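Local coordinates for putative alpha KG dependent 2,4-D dioxygenase (Burkholderia xenovorans, PDB 5J92), which probably acts as an iron(II)- and 2-oxoglutarate-dependent dioxygenase of the TfdA family, with 2,4-D as its putative substrate, at the interface of chains A and B. Coordinates in Å, arbitrary orientation; residue numbers count along the deposited sequence, not the author numbering. Chains: chain A/B, Putative alpha KG dependent 2,4-D dioxygenase.

The interface of chains A and B. Residues chain A 112, 116, 120, 183-187; chain B 230-233, 235-236.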
ATOM      1  N   ARG A 112     -18.474  12.946   0.254  1.00 37.32           N
ATOM      2  CA  ARG A 112     -17.042  13.148   0.074  1.00 35.47           C
ATOM      3  C   ARG A 112     -16.242  12.134   0.879  1.00 30.75           C
ATOM      4  O   ARG A 112     -15.292  11.530   0.371  1.00 28.02           O
ATOM      5  CB  ARG A 112     -16.673  14.569   0.488  1.00 39.44           C
ATOM      6  CG  ARG A 112     -15.183  14.859   0.551  1.00 39.78           C
ATOM      7  CD  ARG A 112     -14.967  16.348   0.844  1.00 40.68           C
ATOM      8  NE  ARG A 112     -13.590  16.660   1.224  1.00 39.99           N
ATOM      9  CZ  ARG A 112     -13.213  16.985   2.455  1.00 40.88           C
ATOM     10  NH1 ARG A 112     -14.113  17.034   3.427  1.00 43.68           N
ATOM     11  NH2 ARG A 112     -11.944  17.267   2.718  1.00 38.58           N
ATOM     12  N   LEU A 116     -13.855   8.919  -0.766  1.00 24.47           N
ATOM     13  CA  LEU A 116     -12.413   8.798  -0.579  1.00 23.04           C
ATOM     14  C   LEU A 116     -12.036   7.561   0.233  1.00 21.47           C
ATOM     15  O   LEU A 116     -11.042   6.899  -0.078  1.00 20.24           O
ATOM     16  CB  LEU A 116     -11.865  10.059   0.084  1.00 22.25           C
ATOM     17  CG  LEU A 116     -11.929  11.319  -0.778  1.00 26.38           C
ATOM     18  CD1 LEU A 116     -11.368  12.524  -0.041  1.00 23.51           C
ATOM     19  CD2 LEU A 116     -11.192  11.091  -2.099  1.00 27.53           C
ATOM     20  N   ARG A 120      -9.778   2.943  -0.566  1.00 16.30           N
ATOM     21  CA  ARG A 120      -8.890   2.070   0.184  0.63 16.45           C
ATOM     22  C   ARG A 120      -9.526   0.689   0.320  1.00 13.50           C
ATOM     23  O   ARG A 120     -10.742   0.569   0.518  1.00 16.29           O
ATOM     24  CB  ARG A 120      -8.590   2.686   1.561  0.63 20.08           C
ATOM     25  CG  ARG A 120      -7.730   3.969   1.458  0.63 22.23           C
ATOM     26  CD  ARG A 120      -8.070   5.031   2.489  0.63 23.83           C
ATOM     27  NE  ARG A 120      -7.178   6.194   2.404  0.63 24.55           N
ATOM     28  CZ  ARG A 120      -7.413   7.289   1.677  0.63 27.68           C
ATOM     29  NH1 ARG A 120      -8.517   7.388   0.952  0.63 29.90           N
ATOM     30  NH2 ARG A 120      -6.551   8.298   1.678  0.63 23.46           N
ATOM     31  N   ALA A 183      -9.652   8.471  10.382  1.00 22.06           N
ATOM     32  CA  ALA A 183      -8.563   9.381  10.726  1.00 23.23           C
ATOM     33  C   ALA A 183      -7.344   9.148   9.837  1.00 23.69           C
ATOM     34  O   ALA A 183      -6.680  10.106   9.425  1.00 24.27           O
ATOM     35  CB  ALA A 183      -8.199   9.227  12.200  1.00 24.08           C
ATOM     36  N   ALA A 184      -7.050   7.882   9.510  1.00 24.39           N
ATOM     37  CA  ALA A 184      -5.948   7.589   8.595  1.00 25.37           C
ATOM     38  C   ALA A 184      -6.203   8.162   7.208  1.00 24.17           C
ATOM     39  O   ALA A 184      -5.251   8.470   6.480  1.00 25.26           O
ATOM     40  CB  ALA A 184      -5.719   6.076   8.494  1.00 24.02           C
ATOM     41  N   ALA A 185      -7.471   8.302   6.820  1.00 21.58           N
ATOM     42  CA  ALA A 185      -7.812   8.947   5.558  1.00 20.60           C
ATOM     43  C   ALA A 185      -7.946  10.459   5.689  1.00 23.97           C
ATOM     44  O   ALA A 185      -8.291  11.127   4.705  1.00 25.26           O
ATOM     45  CB  ALA A 185      -9.106   8.361   4.994  1.00 21.79           C
ATOM     46  N   GLY A 186      -7.701  11.009   6.876  1.00 22.42           N
ATOM     47  CA  GLY A 186      -7.744  12.445   7.082  1.00 22.85           C
ATOM     48  C   GLY A 186      -9.051  13.000   7.605  1.00 26.18           C
ATOM     49  O   GLY A 186      -9.245  14.222   7.551  1.00 27.62           O
ATOM     50  N   PHE A 187      -9.957  12.151   8.093  1.00 23.26           N
ATOM     51  CA  PHE A 187     -11.249  12.576   8.615  1.00 29.99           C
ATOM     52  C   PHE A 187     -11.247  12.403  10.125  1.00 32.61           C
ATOM     53  O   PHE A 187     -11.109  11.281  10.622  1.00 31.12           O
ATOM     54  CB  PHE A 187     -12.398  11.776   7.996  1.00 29.95           C
ATOM     55  CG  PHE A 187     -12.572  12.000   6.518  1.00 30.41           C
ATOM     56  CD1 PHE A 187     -13.330  13.061   6.051  1.00 33.28           C
ATOM     57  CD2 PHE A 187     -12.011  11.129   5.601  1.00 28.83           C
ATOM     58  CE1 PHE A 187     -13.495  13.268   4.691  1.00 34.50           C
ATOM     59  CE2 PHE A 187     -12.184  11.326   4.241  1.00 29.33           C
ATOM     60  CZ  PHE A 187     -12.916  12.394   3.790  1.00 31.31           C
TER
ATOM     61  N   PRO B 230      -7.122  20.399   1.662  1.00 23.62           N
ATOM     62  CA  PRO B 230      -7.744  19.656   2.765  1.00 22.65           C
ATOM     63  C   PRO B 230      -7.044  18.315   2.921  1.00 21.59           C
ATOM     64  O   PRO B 230      -6.568  17.728   1.944  1.00 21.31           O
ATOM     65  CB  PRO B 230      -9.198  19.492   2.318  1.00 24.51           C
ATOM     66  CG  PRO B 230      -9.399  20.542   1.262  1.00 26.41           C
ATOM     67  CD  PRO B 230      -8.071  20.692   0.577  1.00 20.51           C
ATOM     68  N   GLU B 231      -6.925  17.854   4.166  1.00 22.66           N
ATOM     69  CA  GLU B 231      -6.166  16.631   4.431  0.51 22.94           C
ATOM     70  C   GLU B 231      -6.654  15.438   3.620  1.00 23.48           C
ATOM     71  O   GLU B 231      -5.819  14.738   3.028  1.00 24.15           O
ATOM     72  CB  GLU B 231      -6.196  16.295   5.931  0.51 22.64           C
ATOM     73  CG  GLU B 231      -5.407  17.235   6.815  0.51 22.32           C
ATOM     74  CD  GLU B 231      -4.835  16.539   8.046  0.51 23.58           C
ATOM     75  OE1 GLU B 231      -4.732  15.293   8.051  0.51 23.48           O
ATOM     76  OE2 GLU B 231      -4.478  17.240   9.010  0.51 24.21           O
ATOM     77  N   PRO B 232      -7.961  15.141   3.556  1.00 24.45           N
ATOM     78  CA  PRO B 232      -8.364  13.915   2.839  1.00 24.70           C
ATOM     79  C   PRO B 232      -7.955  13.901   1.372  1.00 23.45           C
ATOM     80  O   PRO B 232      -7.458  12.877   0.889  1.00 20.77           O
ATOM     81  CB  PRO B 232      -9.888  13.904   3.011  1.00 24.25           C
ATOM     82  CG  PRO B 232     -10.129  14.673   4.248  1.00 26.06           C
ATOM     83  CD  PRO B 232      -9.118  15.780   4.209  1.00 23.98           C
ATOM     84  N   GLU B 233      -8.148  15.006   0.644  1.00 20.24           N
ATOM     85  CA  GLU B 233      -7.746  15.030  -0.761  1.00 19.00           C
ATOM     86  C   GLU B 233      -6.237  14.888  -0.902  1.00 19.35           C
ATOM     87  O   GLU B 233      -5.752  14.215  -1.822  1.00 19.72           O
ATOM     88  CB  GLU B 233      -8.230  16.323  -1.430  1.00 23.29           C
ATOM     89  CG  GLU B 233      -9.706  16.311  -1.789  1.00 27.18           C
ATOM     90  CD  GLU B 233     -10.632  16.469  -0.597  1.00 33.97           C
ATOM     91  OE1 GLU B 233     -10.154  16.801   0.520  1.00 35.39           O
ATOM     92  OE2 GLU B 233     -11.856  16.260  -0.783  1.00 34.09           O
ATOM     93  N   ARG B 235      -4.163  13.331   1.321  1.00 20.97           N
ATOM     94  CA  ARG B 235      -3.810  11.955   1.647  1.00 18.46           C
ATOM     95  C   ARG B 235      -4.139  11.025   0.495  1.00 19.39           C
ATOM     96  O   ARG B 235      -3.386  10.082   0.216  1.00 17.76           O
ATOM     97  CB  ARG B 235      -4.536  11.492   2.910  1.00 17.68           C
ATOM     98  CG  ARG B 235      -4.075  12.192   4.151  1.00 19.81           C
ATOM     99  CD  ARG B 235      -4.510  11.465   5.407  1.00 24.26           C
ATOM    100  NE  ARG B 235      -3.910  12.111   6.563  1.00 28.98           N
ATOM    101  CZ  ARG B 235      -2.791  11.715   7.158  1.00 31.53           C
ATOM    102  NH1 ARG B 235      -2.127  10.647   6.726  1.00 30.34           N
ATOM    103  NH2 ARG B 235      -2.341  12.405   8.198  1.00 36.85           N
ATOM    104  N   ASP B 236      -5.262  11.269  -0.184  1.00 18.61           N
ATOM    105  CA  ASP B 236      -5.653  10.368  -1.259  1.00 19.42           C
ATOM    106  C   ASP B 236      -4.721  10.478  -2.459  1.00 18.26           C
ATOM    107  O   ASP B 236      -4.429   9.469  -3.114  1.00 18.60           O
ATOM    108  CB  ASP B 236      -7.088  10.629  -1.686  1.00 24.63           C
ATOM    109  CG  ASP B 236      -7.605   9.537  -2.587  1.00 29.58           C
ATOM    110  OD1 ASP B 236      -7.812   8.408  -2.084  1.00 31.25           O
ATOM    111  OD2 ASP B 236      -7.782   9.806  -3.792  1.00 29.15           O
TER
HETATM  112  O   HOH W   1      -8.264  10.483   2.041  1.00 23.29           O
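Two copies of this TauD/TfdA-family protein meet across a two-fold axis, and this patch, which recurs with the chains exchanged, sets the first turns of B helix 231-245 against A helix 110-117 and the turn after A helix 178-184. The deposited pair may be a biological dimer, though the structure alone does not show it.

Charged pairs flank the patch. A:Arg112, its CG anti to the backbone N (chi1 171°) and its chain extended to NE, grips the carboxylate of B:Glu233 side-on: NE donates to OE2 at 2.7 Å and NH2 to OE1 at 2.9 Å. Both bonds are nearly straight and use syn lone pairs, with the two planes only 3° apart, so the fork fixes the rotation of both groups. B:Glu233 reaches it by bending at chi2. A:Phe187 CE1 lies over one guanidinium face, toward its rim. The A:Arg120 pairing is looser: NH1 makes a weak, bent hydrogen bond to B:Asp236 OD1 (3.3 Å), the planes turned 44° apart. That same NH1 donates to the A:Leu116 carbonyl O at 2.8 Å from above the carbonyl plane, and A:Ala185 CB sits over the guanidinium centre, which probably helps to position it. Within chain B, B:Glu231 OE1 lies in plane at the B:Arg235 guanidinium edge as a salt bridge.

B:Pro232 is the apolar wedge. Its CG lies over the A:Phe187 ring face, 3.7 Å from the centroid, a CH-pi contact, while CB touches A:Leu116 CD1 at 3.7 Å. The other A:Leu116 methyl, CD2, rests against the B:Asp236 carboxylate carbon.

One water joins A:Ala185 O (2.7 Å) to B:Pro232 O (2.8 Å). The extended B:Arg235 runs alongside the turn, its CD passing A:Ala184 O and A:Gly186 CA.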